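Local coordinates for glucose 1-dehydrogenase (Haloferax mediterranei, PDB 2B5W), which catalyses the zinc-dependent oxidation of D-glucose and related aldose sugars by NAD(P)+, with a preference for NADP+, and works as a homodimer, at residues Ser165-Trp171 and Pro265-Gly269; Glu56-Gly62 and Ala120-Met124; Asn73-Leu77 and Glu132-Arg137; Thr32-Gly36 and Ala143-Phe147. The protein carries 1 engineered substitution. All coordinates share one frame. Residues are numbered along the deposited sequence.

Contact 1. Residues Ser165-Trp171 and Pro265-Gly269; sequences SRSAFDW and PNGVG
In the Rossmann-type nucleotide-binding domain, the loop 165-171 leaves helix 149-164, makes a type I beta turn from Arg166 to Phe169, and runs on extended to Trp171. Opposite it, the chain turns a corner at Pro265 and Asn266, the latter with positive phi (75°), then joins the parallel sheet. CA atoms are nearest at Arg166-Val268 (7.5 Å) and Trp171-Asn266 (7.8 Å). Arg166, chi1 and chi2 both m, curls back so that NE donates to Ser165 OG (3.1 Å), which also bonds Ala162 O, while NH2 reaches across to Asn266 O; the same NH2 also bonds Asn295 O. Val268 points into the loop, its CG1 4.0 Å from Trp171 CH2 and 3.7 Å from Arg166 CG. Phe169 (chi1 p) brings CZ to 3.7 Å from Asn266 CB. Asn266 ND2 is held by Met106 O of the second subunit, and Ser165 packs on Ser165 of that subunit, placing this corner at the dimer interface. The bond Arg166 NH2 to Asn266 O measures 2.9 Å, at 163°.

Contact 2. Residues Glu56-Gly62 and Ala120-Met124; sequences EDHLVLG and AHGYM
Within the GroES-like catalytic domain, strand 58-60 is lined by the irregular chain 120-124, the two running 51° apart in end-to-end direction. CA atoms come closest at Val60-His121 (4.7 Å) and Gly62-Gly122 (4.9 Å). Three amides of the second segment are satisfied in turn: Gly122 N by Val60 O (2.8 Å), Tyr123 N by Gly62 O (2.9 Å) and Met124 N by Leu61 O (3.0 Å). A CB on Gly122 would run into these carbonyls; a CB on Gly62 would clash with Met124 CG and, at phi 102°, jam against the preceding carbonyl too. His121 (chi1 m) replaces a backbone partner: its ND1 accepts from Val60 N at 3.0 Å, so the proton sits on NE2, which donates to Glu56 OE1. His58 lies nearly parallel to this imidazole, planes at 14° and centroids 4.5 Å apart, but slid so far that they barely overlap. Its ND1 donates to Asp57 OD1 (2.9 Å), and NE2 is met by Lys18 NZ. Tyr123 OH bonds Thr86 O. Leu61 CB touches Met124 SD at 3.9 Å. Gly62 directly precedes the zinc ligands His63 and Glu64. The His121 NE2 to Glu56 OE1 bond is 2.8 Å and almost straight, at 176°.

Contact 3. Residues Asn73-Leu77 and Glu132-Arg137; sequences NDTEL and EKYLVR
Neither segment pairs with the other as a strand. Residues 73-77 form a loop, with Asn73 at positive phi (54°), while 132-137 begins with a short 3-10 turn at Glu132-Lys133 and straightens into strand 135-137. The nearest CA atoms are those of Thr75 and Glu132, 6.2 Å apart.

Hydrogen bonding across the gap rests on the Glu132 side chain, which takes chi1 p and chi2 t to point its carboxylate at the loop: OE1 accepts from Glu76 N at 2.9 Å and 161°, and lies 3.2 Å from Thr75 CB. Within the loop, Thr75 OG1 receives Leu77 N at 3.3 Å, an ST turn, and is also bonded to Pro72 O. Leu135 N returns to Glu132 O at 3.1 Å. As for charge, Glu76 OE1 stands 4.6 Å from Glu132 OE1, two like groups near the surface.

The apolar part centres on Leu77, chi1 m and chi2 t. Its CD1 meets Leu135 CD1 at 3.7 Å and Glu132 CB at 3.9 Å, while CD2 lies 3.6 Å from Arg137 CD. Ala28 of strand 27-37 also touches both leucines. The Asp74 carboxylate is tied to Ser25 OG and Gly26 N. Here the hairpin connection between antiparallel strands 64-71 and 82-85 packs against strand 135-137 and the 3-10 turn before it, in the GroES-like domain.

Contact 4. Residues Thr32-Gly36 and Ala143-Phe147; sequences TLRVG and AELGF
Arg34 makes the polar link: NH1 donates to Glu144 O at 2.8 Å with an N-H...O angle of 134°, a carbonyl inside the type I beta turn from Ala143 to Gly146. The side chain is nearly extended, chi1 m and chi2 and chi3 t. Its NE forms a salt bridge with Glu353 in the neighbouring strand 349-353. The Glu144 carboxylate stays more remote, OE1 4.5 Å from Arg34 NH1, beyond salt-bridge range. The turn's closing bond, Gly146 N to Ala143 O, is weak at 3.3 Å.

Farther out, Phe147, in the 3-10 segment beginning at Gly146, takes chi1 p, which turns its ring toward the strand. Its CD2 lies 3.9 Å from Arg34 CB and its CB 3.5 Å from Gly36 N; CA atoms approach to 5.3 Å at Gly36-Phe147. A CB on Gly36 would sit only 3.2 Å from Phe147 CD1, so the missing side chain allows this close approach. At the other end the segments diverge, Leu33-Ala143 CA atoms being 7.7 Å apart, and Leu33 CD1 just reaches Ala143 CB at 4.3 Å.

Strand 27-37 carries a classic beta bulge here, Leu33 and Arg34 both facing Val66. Gly36 lies about 7 Å from the zinc ion and closely neighbours its ligand Glu64. This is the junction where a GroES-like domain strand meets the lead-in to helix 149-164, beside the metal site of a zinc-containing alcohol dehydrogenase.

Contacts 2, 3 and 4 cluster around the GroES-like domain, with centres 17 to 21 Å apart, whereas contact 1 lies 36 to 40 Å from each of them, in the nucleotide-binding domain. Along the chain contact 4 closes a long loop that contains both contact 2 and contact 3, whose segments alternate; contact 1 opens after it. Contacts 2 and 4 touch: Met124 CG packs on Val35 CG1 at 3.7 Å, near the zinc site. Contacts 3 and 4 reach the same mixed sheet without touching. Helix 149-164 follows contact 4 and leads to contact 1, so a single helix spans from the catalytic-domain junction to the dimer interface.

Contact 1. Residues Ser165-Trp171 and Pro265-Gly269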
loop_
_atom_site.group_PDB
_atom_site.type_symbol
_atom_site.label_atom_id
_atom_site.label_comp_id
_atom_site.label_asym_id
_atom_site.label_seq_id
_atom_site.Cartn_x
_atom_site.Cartn_y
_atom_site.Cartn_z
ATOM N N SER A 165 -0.413 -5.279 -4.160
ATOM C CA SER A 165 0.251 -5.042 -2.884
ATOM C C SER A 165 0.332 -6.257 -1.991
ATOM O O SER A 165 1.148 -6.243 -1.057
ATOM C CB SER A 165 -0.385 -3.891 -2.096
ATOM O OG SER A 165 -1.567 -4.324 -1.418
ATOM N N ARG A 166 -0.539 -7.248 -2.204
ATOM C CA ARG A 166 -0.600 -8.468 -1.389
ATOM C C ARG A 166 0.086 -9.650 -2.100
ATOM O O ARG A 166 0.035 -10.774 -1.632
ATOM C CB ARG A 166 -2.086 -8.850 -1.124
ATOM C CG ARG A 166 -2.979 -7.781 -0.514
ATOM C CD ARG A 166 -2.567 -7.330 0.900
ATOM N NE ARG A 166 -1.375 -6.476 0.841
ATOM C CZ ARG A 166 -0.571 -6.275 1.874
ATOM N NH1 ARG A 166 0.544 -5.551 1.722
ATOM N NH2 ARG A 166 -0.841 -6.820 3.057
ATOM N N SER A 167 0.725 -9.406 -3.237
ATOM C CA SER A 167 1.212 -10.497 -4.100
ATOM C C SER A 167 2.514 -11.144 -3.656
ATOM O O SER A 167 2.906 -12.165 -4.247
ATOM C CB SER A 167 1.325 -10.034 -5.560
ATOM O OG SER A 167 2.297 -9.014 -5.762
ATOM N N ALA A 168 3.174 -10.581 -2.660
ATOM C CA ALA A 168 4.414 -11.148 -2.129
ATOM C C ALA A 168 4.168 -12.286 -1.132
ATOM O O ALA A 168 5.113 -12.957 -0.712
ATOM C CB ALA A 168 5.302 -10.059 -1.530
ATOM N N PHE A 169 2.919 -12.506 -0.750
ATOM C CA PHE A 169 2.573 -13.615 0.152
ATOM C C PHE A 169 1.305 -14.321 -0.360
ATOM O O PHE A 169 0.700 -13.924 -1.341
ATOM C CB PHE A 169 2.498 -13.142 1.603
ATOM C CG PHE A 169 1.309 -12.286 1.916
ATOM C CD1 PHE A 169 1.286 -10.949 1.524
ATOM C CD2 PHE A 169 0.218 -12.805 2.632
ATOM C CE1 PHE A 169 0.174 -10.135 1.816
ATOM C CE2 PHE A 169 -0.858 -12.005 2.938
ATOM C CZ PHE A 169 -0.907 -10.684 2.522
ATOM N N ASP A 170 0.932 -15.408 0.307
ATOM C CA ASP A 170 -0.272 -16.158 -0.036
ATOM C C ASP A 170 -1.451 -15.512 0.696
ATOM O O ASP A 170 -1.684 -15.768 1.883
ATOM C CB ASP A 170 -0.117 -17.644 0.323
ATOM C CG ASP A 170 -1.303 -18.495 -0.135
ATOM O OD1 ASP A 170 -2.148 -17.974 -0.909
ATOM O OD2 ASP A 170 -1.466 -19.683 0.220
ATOM N N TRP A 171 -2.155 -14.630 -0.007
ATOM C CA TRP A 171 -3.273 -13.912 0.565
ATOM C C TRP A 171 -4.535 -14.565 -0.012
ATOM O O TRP A 171 -4.706 -14.676 -1.232
ATOM C CB TRP A 171 -3.215 -12.446 0.151
ATOM C CG TRP A 171 -4.224 -11.516 0.784
ATOM C CD1 TRP A 171 -4.458 -11.307 2.128
ATOM C CD2 TRP A 171 -5.110 -10.636 0.091
ATOM N NE1 TRP A 171 -5.443 -10.369 2.300
ATOM C CE2 TRP A 171 -5.849 -9.922 1.062
ATOM C CE3 TRP A 171 -5.359 -10.379 -1.265
ATOM C CZ2 TRP A 171 -6.815 -9.001 0.727
ATOM C CZ3 TRP A 171 -6.291 -9.469 -1.581
ATOM C CH2 TRP A 171 -7.003 -8.775 -0.592
ATOM N N PRO A 265 -5.585 -8.514 9.802
ATOM C CA PRO A 265 -4.143 -8.595 9.568
ATOM C C PRO A 265 -3.856 -8.984 8.117
ATOM O O PRO A 265 -4.566 -9.837 7.540
ATOM C CB PRO A 265 -3.695 -9.688 10.526
ATOM C CG PRO A 265 -4.656 -9.519 11.665
ATOM C CD PRO A 265 -5.981 -9.314 10.977
ATOM N N ASN A 266 -2.861 -8.321 7.530
ATOM C CA ASN A 266 -2.405 -8.600 6.174
ATOM C C ASN A 266 -3.365 -8.070 5.107
ATOM O O ASN A 266 -3.142 -8.305 3.940
ATOM C CB ASN A 266 -2.102 -10.086 5.949
ATOM C CG ASN A 266 -1.274 -10.674 7.055
ATOM O OD1 ASN A 266 -0.422 -9.985 7.626
ATOM N ND2 ASN A 266 -1.530 -11.929 7.392
ATOM N N GLY A 267 -4.382 -7.341 5.516
ATOM C CA GLY A 267 -5.367 -6.802 4.569
ATOM C C GLY A 267 -4.874 -5.549 3.843
ATOM O O GLY A 267 -3.834 -4.954 4.162
ATOM N N VAL A 268 -5.651 -5.117 2.869
ATOM C CA VAL A 268 -5.400 -3.897 2.152
ATOM C C VAL A 268 -6.679 -3.076 1.983
ATOM O O VAL A 268 -7.751 -3.628 1.751
ATOM C CB VAL A 268 -4.722 -4.156 0.802
ATOM C CG1 VAL A 268 -5.514 -5.125 -0.084
ATOM C CG2 VAL A 268 -4.441 -2.855 0.045
ATOM N N GLY A 269 -6.549 -1.756 2.100
ATOM C CA GLY A 269 -7.580 -0.836 1.713
ATOM C C GLY A 269 -7.222 -0.109 0.445
ATOM O O GLY A 269 -6.121 0.423 0.300
#

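Contact 2. Residues Glu56-Gly62 and Ala120-Met124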
loop_
_atom_site.group_PDB
_atom_site.type_symbol
_atom_site.label_atom_id
_atom_site.label_comp_id
_atom_site.label_asym_id
_atom_site.label_seq_id
_atom_site.Cartn_x
_atom_site.Cartn_y
_atom_site.Cartn_z
ATOM N N GLU A 56 -11.780 28.524 -23.766
ATOM C CA GLU A 56 -13.166 28.209 -24.077
ATOM C C GLU A 56 -14.076 28.578 -22.931
ATOM O O GLU A 56 -13.659 28.642 -21.775
ATOM C CB GLU A 56 -13.296 26.731 -24.437
ATOM C CG GLU A 56 -12.463 26.411 -25.666
ATOM C CD GLU A 56 -12.877 25.148 -26.370
ATOM O OE1 GLU A 56 -14.093 25.003 -26.682
ATOM O OE2 GLU A 56 -11.970 24.316 -26.639
ATOM N N ASP A 57 -15.338 28.834 -23.268
ATOM C CA ASP A 57 -16.288 29.407 -22.323
ATOM C C ASP A 57 -17.252 28.387 -21.725
ATOM O O ASP A 57 -18.241 28.759 -21.082
ATOM C CB ASP A 57 -17.083 30.565 -22.972
ATOM C CG ASP A 57 -18.027 30.114 -24.089
ATOM O OD1 ASP A 57 -18.230 28.904 -24.327
ATOM O OD2 ASP A 57 -18.630 30.941 -24.800
ATOM N N HIS A 58 -16.924 27.110 -21.894
ATOM C CA HIS A 58 -17.762 26.034 -21.375
ATOM C C HIS A 58 -16.927 24.765 -21.286
ATOM O O HIS A 58 -15.812 24.710 -21.821
ATOM C CB HIS A 58 -18.951 25.808 -22.320
ATOM C CG HIS A 58 -18.566 25.240 -23.653
ATOM N ND1 HIS A 58 -18.067 26.008 -24.684
ATOM C CD2 HIS A 58 -18.551 23.959 -24.107
ATOM C CE1 HIS A 58 -17.790 25.234 -25.717
ATOM N NE2 HIS A 58 -18.086 23.986 -25.396
ATOM N N LEU A 59 -17.499 23.760 -20.636
ATOM C CA LEU A 59 -16.946 22.423 -20.626
ATOM C C LEU A 59 -18.092 21.453 -20.934
ATOM O O LEU A 59 -19.071 21.395 -20.201
ATOM C CB LEU A 59 -16.361 22.103 -19.262
ATOM C CG LEU A 59 -15.922 20.641 -19.050
ATOM C CD1 LEU A 59 -14.773 20.311 -19.962
ATOM C CD2 LEU A 59 -15.538 20.441 -17.630
ATOM N N VAL A 60 -17.965 20.723 -22.035
ATOM C CA VAL A 60 -18.932 19.648 -22.321
ATOM C C VAL A 60 -18.711 18.552 -21.279
ATOM O O VAL A 60 -17.552 18.144 -21.037
ATOM C CB VAL A 60 -18.758 19.081 -23.725
ATOM C CG1 VAL A 60 -19.630 17.852 -23.930
ATOM C CG2 VAL A 60 -19.096 20.149 -24.798
ATOM N N LEU A 61 -19.786 18.124 -20.623
ATOM C CA LEU A 61 -19.696 17.151 -19.566
ATOM C C LEU A 61 -19.631 15.725 -20.120
ATOM O O LEU A 61 -19.856 15.511 -21.295
ATOM C CB LEU A 61 -20.889 17.286 -18.640
ATOM C CG LEU A 61 -21.026 18.599 -17.856
ATOM C CD1 LEU A 61 -22.387 18.591 -17.152
ATOM C CD2 LEU A 61 -19.895 18.739 -16.872
ATOM N N GLY A 62 -19.350 14.786 -19.214
ATOM C CA GLY A 62 -19.493 13.363 -19.466
ATOM C C GLY A 62 -18.181 12.669 -19.756
ATOM O O GLY A 62 -17.487 12.988 -20.728
ATOM N N ALA A 120 -10.416 19.256 -21.118
ATOM C CA ALA A 120 -10.857 18.737 -22.404
ATOM C C ALA A 120 -12.352 18.427 -22.320
ATOM O O ALA A 120 -12.828 17.892 -21.336
ATOM C CB ALA A 120 -10.072 17.496 -22.807
ATOM N N HIS A 121 -13.076 18.790 -23.358
ATOM C CA HIS A 121 -14.494 18.501 -23.461
ATOM C C HIS A 121 -14.754 17.004 -23.393
ATOM O O HIS A 121 -13.963 16.209 -23.873
ATOM C CB HIS A 121 -15.054 19.016 -24.770
ATOM C CG HIS A 121 -15.041 20.501 -24.857
ATOM N ND1 HIS A 121 -15.629 21.287 -23.899
ATOM C CD2 HIS A 121 -14.485 21.339 -25.765
ATOM C CE1 HIS A 121 -15.451 22.562 -24.224
ATOM N NE2 HIS A 121 -14.758 22.620 -25.343
ATOM N N GLY A 122 -15.891 16.695 -22.796
ATOM C CA GLY A 122 -16.333 15.325 -22.585
ATOM C C GLY A 122 -17.131 14.790 -23.758
ATOM O O GLY A 122 -16.966 15.225 -24.907
ATOM N N TYR A 123 -18.027 13.844 -23.446
ATOM C CA TYR A 123 -18.686 13.022 -24.425
ATOM C C TYR A 123 -20.200 13.255 -24.570
ATOM O O TYR A 123 -20.822 12.622 -25.430
ATOM C CB TYR A 123 -18.449 11.539 -24.100
ATOM C CG TYR A 123 -16.981 11.168 -24.055
ATOM C CD1 TYR A 123 -16.171 11.361 -25.165
ATOM C CD2 TYR A 123 -16.393 10.631 -22.905
ATOM C CE1 TYR A 123 -14.832 11.042 -25.133
ATOM C CE2 TYR A 123 -15.070 10.334 -22.870
ATOM C CZ TYR A 123 -14.288 10.537 -23.983
ATOM O OH TYR A 123 -12.940 10.236 -23.986
ATOM N N MET A 124 -20.765 14.173 -23.776
ATOM C CA MET A 124 -22.190 14.469 -23.863
ATOM C C MET A 124 -22.476 15.386 -25.050
ATOM O O MET A 124 -22.864 16.545 -24.884
ATOM C CB MET A 124 -22.727 15.090 -22.572
ATOM C CG MET A 124 -22.826 14.104 -21.467
ATOM S SD MET A 124 -23.539 14.808 -19.987
ATOM C CE MET A 124 -23.537 13.327 -18.945
#

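Contact 3. Residues Asn73-Leu77 and Glu132-Arg137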
loop_
_atom_site.group_PDB
_atom_site.type_symbol
_atom_site.label_atom_id
_atom_site.label_comp_id
_atom_site.label_asym_id
_atom_site.label_seq_id
_atom_site.Cartn_x
_atom_site.Cartn_y
_atom_site.Cartn_z
ATOM N N ASN A 73 -12.201 6.310 -40.428
ATOM C CA ASN A 73 -11.140 7.184 -40.906
ATOM C C ASN A 73 -9.943 6.292 -41.260
ATOM O O ASN A 73 -10.129 5.284 -41.967
ATOM C CB ASN A 73 -10.828 8.255 -39.841
ATOM C CG ASN A 73 -9.994 9.416 -40.383
ATOM O OD1 ASN A 73 -10.130 9.803 -41.555
ATOM N ND2 ASN A 73 -9.116 9.976 -39.529
ATOM N N ASP A 74 -8.737 6.585 -40.792
ATOM C CA ASP A 74 -7.586 5.741 -41.129
ATOM C C ASP A 74 -7.212 4.732 -40.032
ATOM O O ASP A 74 -6.092 4.216 -39.976
ATOM C CB ASP A 74 -6.384 6.586 -41.588
ATOM C CG ASP A 74 -5.881 7.565 -40.539
ATOM O OD1 ASP A 74 -6.480 7.672 -39.429
ATOM O OD2 ASP A 74 -4.870 8.285 -40.761
ATOM N N THR A 75 -8.188 4.396 -39.186
ATOM C CA THR A 75 -7.983 3.441 -38.115
ATOM C C THR A 75 -8.339 2.026 -38.562
ATOM O O THR A 75 -8.927 1.830 -39.623
ATOM C CB THR A 75 -8.847 3.793 -36.881
ATOM O OG1 THR A 75 -10.229 3.523 -37.142
ATOM C CG2 THR A 75 -8.752 5.305 -36.556
ATOM N N GLU A 76 -8.034 1.063 -37.700
ATOM C CA GLU A 76 -8.421 -0.337 -37.914
ATOM C C GLU A 76 -9.773 -0.697 -37.322
ATOM O O GLU A 76 -10.194 -1.845 -37.376
ATOM C CB GLU A 76 -7.373 -1.253 -37.327
ATOM C CG GLU A 76 -6.068 -1.196 -38.101
ATOM C CD GLU A 76 -5.025 -2.085 -37.491
ATOM O OE1 GLU A 76 -4.450 -1.684 -36.462
ATOM O OE2 GLU A 76 -4.799 -3.185 -38.034
ATOM N N LEU A 77 -10.459 0.280 -36.751
ATOM C CA LEU A 77 -11.848 0.072 -36.349
ATOM C C LEU A 77 -12.737 -0.031 -37.565
ATOM O O LEU A 77 -12.334 0.304 -38.695
ATOM C CB LEU A 77 -12.299 1.240 -35.456
ATOM C CG LEU A 77 -11.570 1.373 -34.145
ATOM C CD1 LEU A 77 -11.962 2.680 -33.452
ATOM C CD2 LEU A 77 -11.887 0.194 -33.240
ATOM N N GLU A 132 -8.012 5.873 -32.083
ATOM C CA GLU A 132 -8.406 4.469 -31.970
ATOM C C GLU A 132 -7.775 3.760 -30.781
ATOM O O GLU A 132 -8.379 2.855 -30.195
ATOM C CB GLU A 132 -8.150 3.684 -33.243
ATOM C CG GLU A 132 -6.689 3.608 -33.622
ATOM C CD GLU A 132 -6.417 2.761 -34.868
ATOM O OE1 GLU A 132 -7.109 1.746 -35.059
ATOM O OE2 GLU A 132 -5.515 3.137 -35.659
ATOM N N LYS A 133 -6.592 4.172 -30.366
ATOM C CA LYS A 133 -5.909 3.542 -29.251
ATOM C C LYS A 133 -6.620 3.760 -27.914
ATOM O O LYS A 133 -6.364 3.039 -26.971
ATOM C CB LYS A 133 -4.467 4.043 -29.150
ATOM C CG LYS A 133 -4.323 5.498 -28.782
ATOM C CD LYS A 133 -2.868 5.996 -29.008
ATOM C CE LYS A 133 -1.927 5.434 -27.956
ATOM N NZ LYS A 133 -0.492 5.881 -28.132
ATOM N N TYR A 134 -7.498 4.763 -27.863
ATOM C CA TYR A 134 -8.303 5.083 -26.678
ATOM C C TYR A 134 -9.778 4.745 -26.863
ATOM O O TYR A 134 -10.597 5.143 -26.025
ATOM C CB TYR A 134 -8.153 6.560 -26.287
ATOM C CG TYR A 134 -6.707 6.979 -26.050
ATOM C CD1 TYR A 134 -5.857 6.186 -25.313
ATOM C CD2 TYR A 134 -6.191 8.113 -26.642
ATOM C CE1 TYR A 134 -4.538 6.539 -25.114
ATOM C CE2 TYR A 134 -4.871 8.469 -26.439
ATOM C CZ TYR A 134 -4.043 7.669 -25.691
ATOM O OH TYR A 134 -2.684 7.981 -25.493
ATOM N N LEU A 135 -10.107 4.009 -27.913
ATOM C CA LEU A 135 -11.458 3.489 -28.120
ATOM C C LEU A 135 -11.386 2.000 -27.870
ATOM O O LEU A 135 -10.635 1.287 -28.546
ATOM C CB LEU A 135 -11.983 3.771 -29.533
ATOM C CG LEU A 135 -12.308 5.250 -29.773
ATOM C CD1 LEU A 135 -12.579 5.582 -31.209
ATOM C CD2 LEU A 135 -13.474 5.714 -28.867
ATOM N N VAL A 136 -12.191 1.522 -26.926
ATOM C CA VAL A 136 -12.210 0.114 -26.591
ATOM C C VAL A 136 -13.467 -0.519 -27.157
ATOM O O VAL A 136 -14.583 -0.169 -26.780
ATOM C CB VAL A 136 -12.153 -0.086 -25.066
ATOM C CG1 VAL A 136 -12.153 -1.587 -24.738
ATOM C CG2 VAL A 136 -10.950 0.639 -24.472
ATOM N N ARG A 137 -13.315 -1.456 -28.084
ATOM C CA ARG A 137 -14.460 -2.176 -28.584
ATOM C C ARG A 137 -15.021 -3.028 -27.467
ATOM O O ARG A 137 -14.277 -3.631 -26.685
ATOM C CB ARG A 137 -14.033 -3.084 -29.745
ATOM C CG ARG A 137 -13.711 -2.284 -31.015
ATOM C CD ARG A 137 -12.947 -3.091 -32.079
ATOM N NE ARG A 137 -11.582 -3.257 -31.639
ATOM C CZ ARG A 137 -10.608 -3.831 -32.344
ATOM N NH1 ARG A 137 -10.838 -4.336 -33.541
ATOM N NH2 ARG A 137 -9.403 -3.909 -31.812
#

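Contact 4. Residues Thr32-Gly36 and Ala143-Phe147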
loop_
_atom_site.group_PDB
_atom_site.type_symbol
_atom_site.label_atom_id
_atom_site.label_comp_id
_atom_site.label_asym_id
_atom_site.label_seq_id
_atom_site.Cartn_x
_atom_site.Cartn_y
_atom_site.Cartn_z
ATOM N N THR A 32 -22.523 9.218 -30.414
ATOM C CA THR A 32 -22.822 8.914 -29.011
ATOM C C THR A 32 -24.144 8.190 -28.851
ATOM O O THR A 32 -25.162 8.603 -29.416
ATOM C CB THR A 32 -22.830 10.199 -28.212
ATOM O OG1 THR A 32 -21.573 10.855 -28.430
ATOM C CG2 THR A 32 -22.948 9.932 -26.740
ATOM N N LEU A 33 -24.128 7.093 -28.091
ATOM C CA LEU A 33 -25.353 6.347 -27.764
ATOM C C LEU A 33 -25.842 6.845 -26.401
ATOM O O LEU A 33 -26.870 7.493 -26.318
ATOM C CB LEU A 33 -25.115 4.830 -27.759
ATOM C CG LEU A 33 -24.772 4.276 -29.129
ATOM C CD1 LEU A 33 -24.164 2.898 -28.953
ATOM C CD2 LEU A 33 -25.982 4.187 -30.009
ATOM N N ARG A 34 -25.099 6.549 -25.324
ATOM C CA ARG A 34 -25.455 6.947 -23.953
ATOM C C ARG A 34 -24.239 7.406 -23.191
ATOM O O ARG A 34 -23.137 6.918 -23.429
ATOM C CB ARG A 34 -26.102 5.780 -23.197
ATOM C CG ARG A 34 -27.479 5.414 -23.726
ATOM C CD ARG A 34 -27.975 4.077 -23.182
ATOM N NE ARG A 34 -29.363 3.888 -23.573
ATOM C CZ ARG A 34 -30.185 3.101 -22.939
ATOM N NH1 ARG A 34 -29.755 2.335 -21.953
ATOM N NH2 ARG A 34 -31.474 3.050 -23.322
ATOM N N VAL A 35 -24.426 8.339 -22.266
ATOM C CA VAL A 35 -23.358 8.814 -21.399
ATOM C C VAL A 35 -23.874 8.825 -19.979
ATOM O O VAL A 35 -24.935 9.377 -19.687
ATOM C CB VAL A 35 -22.860 10.223 -21.783
ATOM C CG1 VAL A 35 -21.672 10.606 -20.940
ATOM C CG2 VAL A 35 -22.546 10.290 -23.241
ATOM N N GLY A 36 -23.175 8.150 -19.086
ATOM C CA GLY A 36 -23.514 8.105 -17.694
ATOM C C GLY A 36 -23.149 9.350 -16.922
ATOM O O GLY A 36 -22.363 10.180 -17.365
ATOM N N ALA A 143 -24.015 -2.439 -25.499
ATOM C CA ALA A 143 -24.294 -1.064 -25.903
ATOM C C ALA A 143 -25.285 -0.393 -24.973
ATOM O O ALA A 143 -25.082 0.778 -24.660
ATOM C CB ALA A 143 -24.812 -1.008 -27.292
ATOM N N GLU A 144 -26.376 -1.083 -24.619
ATOM C CA GLU A 144 -27.426 -0.484 -23.797
ATOM C C GLU A 144 -26.880 0.066 -22.492
ATOM O O GLU A 144 -27.189 1.180 -22.072
ATOM C CB GLU A 144 -28.577 -1.502 -23.561
ATOM C CG GLU A 144 -29.681 -0.995 -22.651
ATOM C CD GLU A 144 -30.669 -2.053 -22.205
ATOM O OE1 GLU A 144 -31.444 -1.763 -21.260
ATOM O OE2 GLU A 144 -30.663 -3.159 -22.781
ATOM N N LEU A 145 -26.046 -0.725 -21.828
ATOM C CA LEU A 145 -25.499 -0.343 -20.538
ATOM C C LEU A 145 -23.996 -0.065 -20.627
ATOM O O LEU A 145 -23.270 -0.099 -19.600
ATOM C CB LEU A 145 -25.805 -1.380 -19.486
ATOM C CG LEU A 145 -27.277 -1.625 -19.236
ATOM C CD1 LEU A 145 -27.430 -2.678 -18.117
ATOM C CD2 LEU A 145 -28.007 -0.311 -18.869
ATOM N N GLY A 146 -23.557 0.363 -21.809
ATOM C CA GLY A 146 -22.115 0.514 -22.049
ATOM C C GLY A 146 -21.475 1.650 -21.281
ATOM O O GLY A 146 -20.224 1.677 -21.109
ATOM N N PHE A 147 -22.285 2.599 -20.827
ATOM C CA PHE A 147 -21.837 3.647 -19.934
ATOM C C PHE A 147 -21.359 3.144 -18.577
ATOM O O PHE A 147 -20.860 3.936 -17.813
ATOM C CB PHE A 147 -22.923 4.725 -19.788
ATOM C CG PHE A 147 -24.197 4.218 -19.188
ATOM C CD1 PHE A 147 -24.390 4.201 -17.801
ATOM C CD2 PHE A 147 -25.232 3.754 -19.994
ATOM C CE1 PHE A 147 -25.567 3.697 -17.280
ATOM C CE2 PHE A 147 -26.364 3.260 -19.470
ATOM C CZ PHE A 147 -26.562 3.236 -18.131
#